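Local coordinates for alpha-catenin-like protein hmp-1 (Caenorhabditis elegans, PDB 5H5M) that joins the cadherin-catenin complex of adherens junctions to actin filaments and is required for cell migration and cell shape changes in the embryo, at residues A72-E75 with L76-E79; L95-A98 with E99-R103; D323-A326 with E327-A331; N353-I356 with N357-L361. One frame throughout, in Å; residues are numbered along the deposited sequence.

Interaction 1 of 4, residues A72-E75 with L76-E79; sequences ALQE and LLTE
In the M domain of this vinculin-family protein, where helices pack into four-helix bundles, Leu73 and Leu77 form an i/i+4 pair on helix 56-80, in a region predicted to be coiled coil. CG of Leu73 lies 4.0 Å from CD1 of Leu77, and the two isobutyl groups cross at a slant. Their first torsions differ: Leu73 sends CG anti to its own nitrogen (chi1 177°), whereas Leu77 places CG beside its nitrogen (chi1 -66°), which turns CG back over the preceding turn to within 3.2 Å of Leu73 O. That oxygen also accepts the backbone N-H of Leu77; the carbonyl is thus bonded by the N-H and touched by CG of the same residue. Leu73 and Leu77 continue onto helix 27-49, meeting Cys38 and Leu34 respectively. Leu76 instead serves the neighbouring face, packing on Ile97 and Val100 of helix 92-122, while its N-H bonds to Ala72 O at 3.2 Å. Gln74 NE2 passes 4.2 Å from Leu77 CD1 on its way to a hydrogen bond with Glu35 OE2. On the more exposed side, Glu79 N bonds to Glu75 O. Thr78 adds a side-chain bond to the helical one: its hydroxyl turns back to the carbonyl four residues earlier. Gln74 O thus receives Thr78 N at 3.0 Å and Thr78 OG1 at 2.9 Å, from opposite faces of the carbonyl plane.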
loop_
_atom_site.group_PDB
_atom_site.type_symbol
_atom_site.label_atom_id
_atom_site.label_comp_id
_atom_site.label_asym_id
_atom_site.label_seq_id
_atom_site.Cartn_x
_atom_site.Cartn_y
_atom_site.Cartn_z
ATOM N N ALA A 72 12.731 -22.188 14.487
ATOM C CA ALA A 72 14.128 -21.781 14.402
ATOM C C ALA A 72 14.660 -21.336 15.759
ATOM O O ALA A 72 15.825 -21.568 16.075
ATOM C CB ALA A 72 14.299 -20.665 13.375
ATOM N N LEU A 73 13.810 -20.700 16.559
ATOM C CA LEU A 73 14.229 -20.242 17.879
ATOM C C LEU A 73 14.440 -21.424 18.817
ATOM O O LEU A 73 15.398 -21.448 19.588
ATOM C CB LEU A 73 13.210 -19.273 18.483
ATOM C CG LEU A 73 13.579 -18.824 19.903
ATOM C CD1 LEU A 73 14.918 -18.087 19.909
ATOM C CD2 LEU A 73 12.490 -17.969 20.531
ATOM N N GLN A 74 13.541 -22.401 18.745
ATOM C CA GLN A 74 13.639 -23.591 19.583
ATOM C C GLN A 74 14.929 -24.363 19.319
ATOM O O GLN A 74 15.576 -24.833 20.254
ATOM C CB GLN A 74 12.428 -24.506 19.369
ATOM C CG GLN A 74 11.137 -23.966 19.969
ATOM C CD GLN A 74 11.261 -23.688 21.457
ATOM O OE1 GLN A 74 11.673 -24.553 22.232
ATOM N NE2 GLN A 74 10.916 -22.469 21.862
ATOM N N GLU A 75 15.299 -24.487 18.046
ATOM C CA GLU A 75 16.520 -25.197 17.671
ATOM C C GLU A 75 17.754 -24.470 18.189
ATOM O O GLU A 75 18.681 -25.103 18.697
ATOM C CB GLU A 75 16.606 -25.370 16.153
ATOM C CG GLU A 75 15.518 -26.264 15.576
ATOM C CD GLU A 75 15.505 -26.273 14.059
ATOM O OE1 GLU A 75 16.339 -25.571 13.448
ATOM O OE2 GLU A 75 14.656 -26.982 13.479
ATOM N N LEU A 76 17.758 -23.145 18.061
ATOM C CA LEU A 76 18.853 -22.326 18.573
ATOM C C LEU A 76 19.000 -22.478 20.085
ATOM O O LEU A 76 20.112 -22.630 20.593
ATOM C CB LEU A 76 18.643 -20.852 18.212
ATOM C CG LEU A 76 19.629 -19.841 18.813
ATOM C CD1 LEU A 76 21.067 -20.157 18.421
ATOM C CD2 LEU A 76 19.263 -18.415 18.402
ATOM N N LEU A 77 17.877 -22.439 20.796
ATOM C CA LEU A 77 17.880 -22.585 22.252
ATOM C C LEU A 77 18.382 -23.964 22.660
ATOM O O LEU A 77 19.035 -24.115 23.695
ATOM C CB LEU A 77 16.481 -22.347 22.828
ATOM C CG LEU A 77 15.915 -20.929 22.708
ATOM C CD1 LEU A 77 14.502 -20.860 23.276
ATOM C CD2 LEU A 77 16.827 -19.926 23.398
ATOM N N THR A 78 18.072 -24.967 21.843
ATOM C CA THR A 78 18.551 -26.324 22.082
ATOM C C THR A 78 20.075 -26.374 21.971
ATOM O O THR A 78 20.738 -27.063 22.746
ATOM C CB THR A 78 17.924 -27.334 21.093
ATOM O OG1 THR A 78 16.501 -27.347 21.259
ATOM C CG2 THR A 78 18.459 -28.735 21.334
ATOM N N GLU A 79 20.624 -25.625 21.016
ATOM C CA GLU A 79 22.068 -25.582 20.813
ATOM C C GLU A 79 22.778 -24.775 21.899
ATOM O O GLU A 79 23.878 -25.135 22.323
ATOM C CB GLU A 79 22.406 -25.009 19.435
ATOM C CG GLU A 79 21.930 -25.853 18.255
ATOM C CD GLU A 79 22.677 -27.170 18.110
ATOM O OE1 GLU A 79 23.612 -27.431 18.897
ATOM O OE2 GLU A 79 22.332 -27.946 17.193
#

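Interaction 2 of 4, residues L95-A98 with E99-R103; sequences LGIA and EVHKR
A first torsion of -81° keeps the His101 ring beside its own backbone nitrogen, where Ile97 CG2, anti to its own nitrogen, comes within 3.6 Å of CE1. The two side chains run side by side in the same direction, and Ile97 O lies over one face of the imidazole while accepting the His101 N-H at 3.0 Å. NE2 of the ring bonds to the backbone oxygen of Gln15, linking helix 92-122 to helix 6-17 in the bundle. Val100 CG2 rests 3.3 Å from Gly96 O and faces helix 56-80. Farther round the helix, Glu99 bends at chi2 (70°) and offers OE2 to Arg103, which also packs on Glu65 and Asn68. NE, at 3.1 Å, meets OE2 from above the carboxylate plane; NH2, at 2.9 Å, comes nearly along its C-O axis. Lys102 NZ makes a longer salt bridge to OE1, 3.9 Å away, and lies above one guanidinium face, toward its rim. Shortened to an alanine, Glu99 would lose its carboxylate, and the guanidinium of Arg103 would probably be less fixed in its rotation. With OE2 taken by both arginine nitrogens and OE1 facing Lys102, the one carboxylate probably balances both cations.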
loop_
_atom_site.group_PDB
_atom_site.type_symbol
_atom_site.label_atom_id
_atom_site.label_comp_id
_atom_site.label_asym_id
_atom_site.label_seq_id
_atom_site.Cartn_x
_atom_site.Cartn_y
_atom_site.Cartn_z
ATOM N N LEU A 95 25.299 -21.128 13.330
ATOM C CA LEU A 95 24.415 -21.641 12.286
ATOM C C LEU A 95 22.955 -21.472 12.688
ATOM O O LEU A 95 22.106 -21.136 11.858
ATOM C CB LEU A 95 24.713 -23.112 11.995
ATOM C CG LEU A 95 25.989 -23.410 11.207
ATOM C CD1 LEU A 95 26.334 -24.893 11.283
ATOM C CD2 LEU A 95 25.830 -22.967 9.759
ATOM N N GLY A 96 22.671 -21.706 13.966
ATOM C CA GLY A 96 21.330 -21.549 14.498
ATOM C C GLY A 96 20.893 -20.097 14.492
ATOM O O GLY A 96 19.746 -19.785 14.169
ATOM N N ILE A 97 21.817 -19.212 14.856
ATOM C CA ILE A 97 21.570 -17.774 14.833
ATOM C C ILE A 97 21.258 -17.301 13.417
ATOM O O ILE A 97 20.352 -16.495 13.207
ATOM C CB ILE A 97 22.779 -16.988 15.386
ATOM C CG1 ILE A 97 22.941 -17.248 16.886
ATOM C CG2 ILE A 97 22.627 -15.494 15.118
ATOM C CD1 ILE A 97 24.190 -16.633 17.484
ATOM N N ALA A 98 22.006 -17.820 12.447
ATOM C CA ALA A 98 21.802 -17.462 11.047
ATOM C C ALA A 98 20.425 -17.902 10.552
ATOM O O ALA A 98 19.781 -17.197 9.772
ATOM C CB ALA A 98 22.895 -18.069 10.180
ATOM N N GLU A 99 19.979 -19.068 11.009
ATOM C CA GLU A 99 18.678 -19.597 10.625
ATOM C C GLU A 99 17.546 -18.707 11.134
ATOM O O GLU A 99 16.583 -18.437 10.415
ATOM C CB GLU A 99 18.505 -21.025 11.150
ATOM C CG GLU A 99 17.165 -21.670 10.807
ATOM C CD GLU A 99 17.019 -21.997 9.331
ATOM O OE1 GLU A 99 18.020 -21.903 8.588
ATOM O OE2 GLU A 99 15.897 -22.355 8.914
ATOM N N VAL A 100 17.668 -18.252 12.377
ATOM C CA VAL A 100 16.669 -17.369 12.963
ATOM C C VAL A 100 16.636 -16.031 12.230
ATOM O O VAL A 100 15.561 -15.518 11.910
ATOM C CB VAL A 100 16.933 -17.121 14.462
ATOM C CG1 VAL A 100 15.882 -16.185 15.036
ATOM C CG2 VAL A 100 16.942 -18.436 15.224
ATOM N N HIS A 101 17.819 -15.479 11.961
ATOM C CA HIS A 101 17.940 -14.209 11.247
ATOM C C HIS A 101 17.300 -14.274 9.868
ATOM O O HIS A 101 16.701 -13.303 9.411
ATOM C CB HIS A 101 19.410 -13.794 11.111
ATOM C CG HIS A 101 19.968 -13.130 12.331
ATOM N ND1 HIS A 101 21.323 -12.977 12.541
ATOM C CD2 HIS A 101 19.357 -12.571 13.401
ATOM C CE1 HIS A 101 21.521 -12.358 13.690
ATOM N NE2 HIS A 101 20.345 -12.100 14.233
ATOM N N LYS A 102 17.427 -15.422 9.208
ATOM C CA LYS A 102 16.837 -15.600 7.886
ATOM C C LYS A 102 15.308 -15.631 7.950
ATOM O O LYS A 102 14.633 -15.078 7.079
ATOM C CB LYS A 102 17.360 -16.878 7.230
ATOM C CG LYS A 102 17.209 -16.886 5.717
ATOM C CD LYS A 102 16.479 -18.128 5.236
ATOM C CE LYS A 102 17.212 -19.396 5.644
ATOM N NZ LYS A 102 16.493 -20.617 5.186
ATOM N N ARG A 103 14.765 -16.277 8.978
ATOM C CA ARG A 103 13.317 -16.328 9.163
ATOM C C ARG A 103 12.783 -14.956 9.554
ATOM O O ARG A 103 11.738 -14.524 9.067
ATOM C CB ARG A 103 12.936 -17.365 10.222
ATOM C CG ARG A 103 13.437 -18.764 9.922
ATOM C CD ARG A 103 12.834 -19.310 8.639
ATOM N NE ARG A 103 13.472 -20.560 8.239
ATOM C CZ ARG A 103 13.051 -21.336 7.246
ATOM N NH1 ARG A 103 11.978 -20.997 6.544
ATOM N NH2 ARG A 103 13.701 -22.456 6.957
#

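Interaction 3 of 4, residues D323-A326 with E327-A331; sequences DQFA and ERASA
Four successive backbone bonds carry Asp323-Ala326 into Glu327-Ala331 on helix 305-339, one of the long helices of the M-domain bundles. Glu327 N to Asp323 O and Ala329 N to Phe325 O are the shorter links, each 2.9 Å. Arg328 N reaches Gln324 O at 3.3 Å, and the arginine stem follows the same oxygen: CG, set beside its own nitrogen (chi1 -64°), comes to 3.3 Å, and CD stays near it. The chain then bends at chi3 and leaves this helix for helix 345-374, where the guanidinium forms a salt bridge with Glu354. Apolar packing is carried by Phe325. With CG anti to its nitrogen, it lays its ring against Ala280 and Ile283 of helix 276-300 and against Ala358 and Val362 of helix 345-374, and helix 305-339 is thereby packed against both neighbours. One turn on, the small Ala329 also touches Ala280. Its methyl lies over one face of the phenyl ring, 4.2 Å above the plane and displaced toward the rim, with CE1 of Phe325 the nearest ring atom at 4.3 Å from Ala329 CB.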
loop_
_atom_site.group_PDB
_atom_site.type_symbol
_atom_site.label_atom_id
_atom_site.label_comp_id
_atom_site.label_asym_id
_atom_site.label_seq_id
_atom_site.Cartn_x
_atom_site.Cartn_y
_atom_site.Cartn_z
ATOM N N ASP A 323 -2.143 7.378 -20.859
ATOM C CA ASP A 323 -3.162 7.907 -21.760
ATOM C C ASP A 323 -3.614 6.872 -22.787
ATOM O O ASP A 323 -4.811 6.702 -23.022
ATOM C CB ASP A 323 -2.648 9.157 -22.478
ATOM C CG ASP A 323 -2.552 10.357 -21.558
ATOM O OD1 ASP A 323 -3.313 10.406 -20.567
ATOM O OD2 ASP A 323 -1.723 11.252 -21.829
ATOM N N GLN A 324 -2.653 6.189 -23.400
ATOM C CA GLN A 324 -2.953 5.154 -24.386
ATOM C C GLN A 324 -3.774 4.024 -23.770
ATOM O O GLN A 324 -4.665 3.472 -24.413
ATOM C CB GLN A 324 -1.662 4.592 -24.988
ATOM C CG GLN A 324 -0.850 5.600 -25.782
ATOM C CD GLN A 324 0.525 5.077 -26.158
ATOM O OE1 GLN A 324 0.863 3.925 -25.877
ATOM N NE2 GLN A 324 1.325 5.922 -26.799
ATOM N N PHE A 325 -3.464 3.683 -22.522
ATOM C CA PHE A 325 -4.205 2.654 -21.804
ATOM C C PHE A 325 -5.633 3.103 -21.503
ATOM O O PHE A 325 -6.588 2.370 -21.758
ATOM C CB PHE A 325 -3.493 2.285 -20.503
ATOM C CG PHE A 325 -4.353 1.517 -19.542
ATOM C CD1 PHE A 325 -4.665 0.187 -19.781
ATOM C CD2 PHE A 325 -4.857 2.125 -18.404
ATOM C CE1 PHE A 325 -5.464 -0.524 -18.900
ATOM C CE2 PHE A 325 -5.659 1.419 -17.518
ATOM C CZ PHE A 325 -5.959 0.096 -17.765
ATOM N N ALA A 326 -5.765 4.310 -20.960
ATOM C CA ALA A 326 -7.066 4.856 -20.589
ATOM C C ALA A 326 -7.983 4.966 -21.799
ATOM O O ALA A 326 -9.189 4.753 -21.698
ATOM C CB ALA A 326 -6.901 6.214 -19.926
ATOM N N GLU A 327 -7.401 5.299 -22.946
ATOM C CA GLU A 327 -8.165 5.467 -24.173
ATOM C C GLU A 327 -8.752 4.139 -24.645
ATOM O O GLU A 327 -9.943 4.048 -24.946
ATOM C CB GLU A 327 -7.282 6.078 -25.261
ATOM C CG GLU A 327 -8.013 6.392 -26.553
ATOM C CD GLU A 327 -7.118 7.061 -27.584
ATOM O OE1 GLU A 327 -6.822 6.427 -28.621
ATOM O OE2 GLU A 327 -6.712 8.222 -27.354
ATOM N N ARG A 328 -7.913 3.108 -24.691
ATOM C CA ARG A 328 -8.341 1.788 -25.141
ATOM C C ARG A 328 -9.286 1.123 -24.145
ATOM O O ARG A 328 -10.251 0.466 -24.539
ATOM C CB ARG A 328 -7.127 0.896 -25.390
ATOM C CG ARG A 328 -6.226 1.383 -26.512
ATOM C CD ARG A 328 -4.920 0.610 -26.551
ATOM N NE ARG A 328 -5.104 -0.781 -26.952
ATOM C CZ ARG A 328 -4.112 -1.657 -27.074
ATOM N NH1 ARG A 328 -2.863 -1.287 -26.821
ATOM N NH2 ARG A 328 -4.367 -2.904 -27.450
ATOM N N ALA A 329 -9.002 1.295 -22.857
ATOM C CA ALA A 329 -9.840 0.732 -21.804
ATOM C C ALA A 329 -11.223 1.379 -21.795
ATOM O O ALA A 329 -12.228 0.715 -21.540
ATOM C CB ALA A 329 -9.171 0.896 -20.451
ATOM N N SER A 330 -11.265 2.677 -22.078
ATOM C CA SER A 330 -12.527 3.407 -22.122
ATOM C C SER A 330 -13.361 2.994 -23.327
ATOM O O SER A 330 -14.581 2.856 -23.227
ATOM C CB SER A 330 -12.276 4.917 -22.153
ATOM O OG SER A 330 -13.495 5.628 -22.262
ATOM N N ALA A 331 -12.699 2.806 -24.465
ATOM C CA ALA A 331 -13.376 2.366 -25.680
ATOM C C ALA A 331 -13.941 0.961 -25.494
ATOM O O ALA A 331 -15.006 0.632 -26.019
ATOM C CB ALA A 331 -12.427 2.410 -26.868
#

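Interaction 4 of 4, residues N353-I356 with N357-L361; sequences NEFI and NACTL
From CB, Cys359 reaches back along the helix to the ring of Phe355. CB lies 3.5 Å from Phe355 O, the acceptor of the Cys359 backbone N-H. SG, set beside its own nitrogen by a chi1 of -69°, then passes over one face of the phenyl ring: it stands 3.8 Å from the centroid, only 16° off the ring normal, with CE2 its nearest ring carbon. Phe355 carries CG anti to its backbone nitrogen (chi1 -170°), which sets the ring beneath the sulfur. This is a cysteine sulfur-aromatic contact in the core of a vinculin-family helical bundle. Phe355 packs there on Val276 and Ala279 of helix 276-300, Leu332 of helix 305-339 and Ile259 of helix 237-260; Cys359 touches Cys252 and Ile283. Ala358 lies beside this pair, its methyl 3.3 Å from Glu354 O and in contact with Phe325 of helix 305-339. On another side, Asn357 CB comes to 3.5 Å from Asn353 O, which accepts the Asn357 backbone N-H. Thr360 turns OG1 back to Ile356 O at 2.6 Å, and its backbone N reaches the same oxygen at 2.9 Å from the opposite face of the carbonyl plane. Were Thr360 a valine, the hydroxyl donor would be gone and Ile356 O would probably be held less firmly, with the backbone N-H as the donor remaining from this residue. Ile356 CG2 passes obliquely by the threonine side chain, 4.1 Å from OG1 of Thr360.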
loop_
_atom_site.group_PDB
_atom_site.type_symbol
_atom_site.label_atom_id
_atom_site.label_comp_id
_atom_site.label_asym_id
_atom_site.label_seq_id
_atom_site.Cartn_x
_atom_site.Cartn_y
_atom_site.Cartn_z
ATOM N N ASN A 353 -8.372 -10.302 -24.501
ATOM C CA ASN A 353 -7.037 -10.121 -25.044
ATOM C C ASN A 353 -6.702 -8.644 -25.256
ATOM O O ASN A 353 -5.580 -8.215 -24.992
ATOM C CB ASN A 353 -6.890 -10.894 -26.357
ATOM C CG ASN A 353 -6.701 -12.386 -26.138
ATOM O OD1 ASN A 353 -6.070 -12.808 -25.167
ATOM N ND2 ASN A 353 -7.244 -13.192 -27.042
ATOM N N GLU A 354 -7.675 -7.870 -25.727
ATOM C CA GLU A 354 -7.477 -6.434 -25.915
ATOM C C GLU A 354 -7.205 -5.729 -24.591
ATOM O O GLU A 354 -6.403 -4.799 -24.527
ATOM C CB GLU A 354 -8.691 -5.804 -26.605
ATOM C CG GLU A 354 -8.684 -4.273 -26.647
ATOM C CD GLU A 354 -7.480 -3.682 -27.374
ATOM O OE1 GLU A 354 -6.804 -4.407 -28.136
ATOM O OE2 GLU A 354 -7.216 -2.476 -27.185
ATOM N N PHE A 355 -7.871 -6.182 -23.533
ATOM C CA PHE A 355 -7.662 -5.615 -22.210
ATOM C C PHE A 355 -6.284 -5.991 -21.670
ATOM O O PHE A 355 -5.597 -5.159 -21.081
ATOM C CB PHE A 355 -8.751 -6.082 -21.245
ATOM C CG PHE A 355 -8.740 -5.362 -19.927
ATOM C CD1 PHE A 355 -8.952 -3.994 -19.871
ATOM C CD2 PHE A 355 -8.525 -6.049 -18.747
ATOM C CE1 PHE A 355 -8.947 -3.323 -18.661
ATOM C CE2 PHE A 355 -8.518 -5.384 -17.534
ATOM C CZ PHE A 355 -8.732 -4.018 -17.492
ATOM N N ILE A 356 -5.892 -7.245 -21.879
ATOM C CA ILE A 356 -4.580 -7.731 -21.459
ATOM C C ILE A 356 -3.459 -6.967 -22.154
ATOM O O ILE A 356 -2.496 -6.541 -21.514
ATOM C CB ILE A 356 -4.420 -9.242 -21.741
ATOM C CG1 ILE A 356 -5.242 -10.061 -20.745
ATOM C CG2 ILE A 356 -2.956 -9.660 -21.666
ATOM C CD1 ILE A 356 -5.172 -11.560 -20.985
ATOM N N ASN A 357 -3.589 -6.791 -23.465
ATOM C CA ASN A 357 -2.599 -6.041 -24.230
ATOM C C ASN A 357 -2.542 -4.580 -23.805
ATOM O O ASN A 357 -1.476 -3.968 -23.816
ATOM C CB ASN A 357 -2.887 -6.134 -25.731
ATOM C CG ASN A 357 -2.693 -7.535 -26.274
ATOM O OD1 ASN A 357 -1.926 -8.326 -25.724
ATOM N ND2 ASN A 357 -3.389 -7.850 -27.360
ATOM N N ALA A 358 -3.689 -4.025 -23.425
ATOM C CA ALA A 358 -3.742 -2.647 -22.950
ATOM C C ALA A 358 -3.072 -2.513 -21.583
ATOM O O ALA A 358 -2.309 -1.579 -21.352
ATOM C CB ALA A 358 -5.178 -2.161 -22.886
ATOM N N CYS A 359 -3.363 -3.449 -20.683
ATOM C CA CYS A 359 -2.756 -3.452 -19.355
ATOM C C CYS A 359 -1.246 -3.634 -19.448
ATOM O O CYS A 359 -0.496 -3.116 -18.621
ATOM C CB CYS A 359 -3.359 -4.557 -18.484
ATOM S SG CYS A 359 -5.068 -4.296 -17.996
ATOM N N THR A 360 -0.812 -4.374 -20.462
ATOM C CA THR A 360 0.604 -4.655 -20.675
ATOM C C THR A 360 1.378 -3.371 -21.000
ATOM O O THR A 360 2.562 -3.255 -20.683
ATOM C CB THR A 360 0.779 -5.707 -21.791
ATOM O OG1 THR A 360 0.113 -6.913 -21.399
ATOM C CG2 THR A 360 2.239 -6.029 -22.027
ATOM N N LEU A 361 0.696 -2.405 -21.612
ATOM C CA LEU A 361 1.238 -1.058 -21.788
ATOM C C LEU A 361 1.749 -0.491 -20.465
ATOM O O LEU A 361 2.907 -0.092 -20.348
ATOM C CB LEU A 361 0.173 -0.118 -22.361
ATOM C CG LEU A 361 0.114 0.239 -23.847
ATOM C CD1 LEU A 361 0.399 -0.960 -24.726
ATOM C CD2 LEU A 361 -1.255 0.827 -24.164
#

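How the interactions relate
The four contacts form two pairs, each joining consecutive helices. Interactions 1 and 2, centres about 10 Å apart, meet where helix 56-80 packs on helix 92-122: Leu76 CD2 lies 3.9 Å from Val100 CG2, and Val100 CG2 lies 3.4 Å from Ala72 O. Interactions 3 and 4, also about 10 Å apart between centres, join helices 305-339 and 345-374 by both charge and packing, with Arg328 NE 2.7 Å from Glu354 OE2 and Phe325 CD1 3.3 Å from Ala358 O. The pairs are remote from each other; even interactions 2 and 4 keep about 32 Å between nearest atoms. Interactions 1 and 3 lie on opposite sides of the chain's centre.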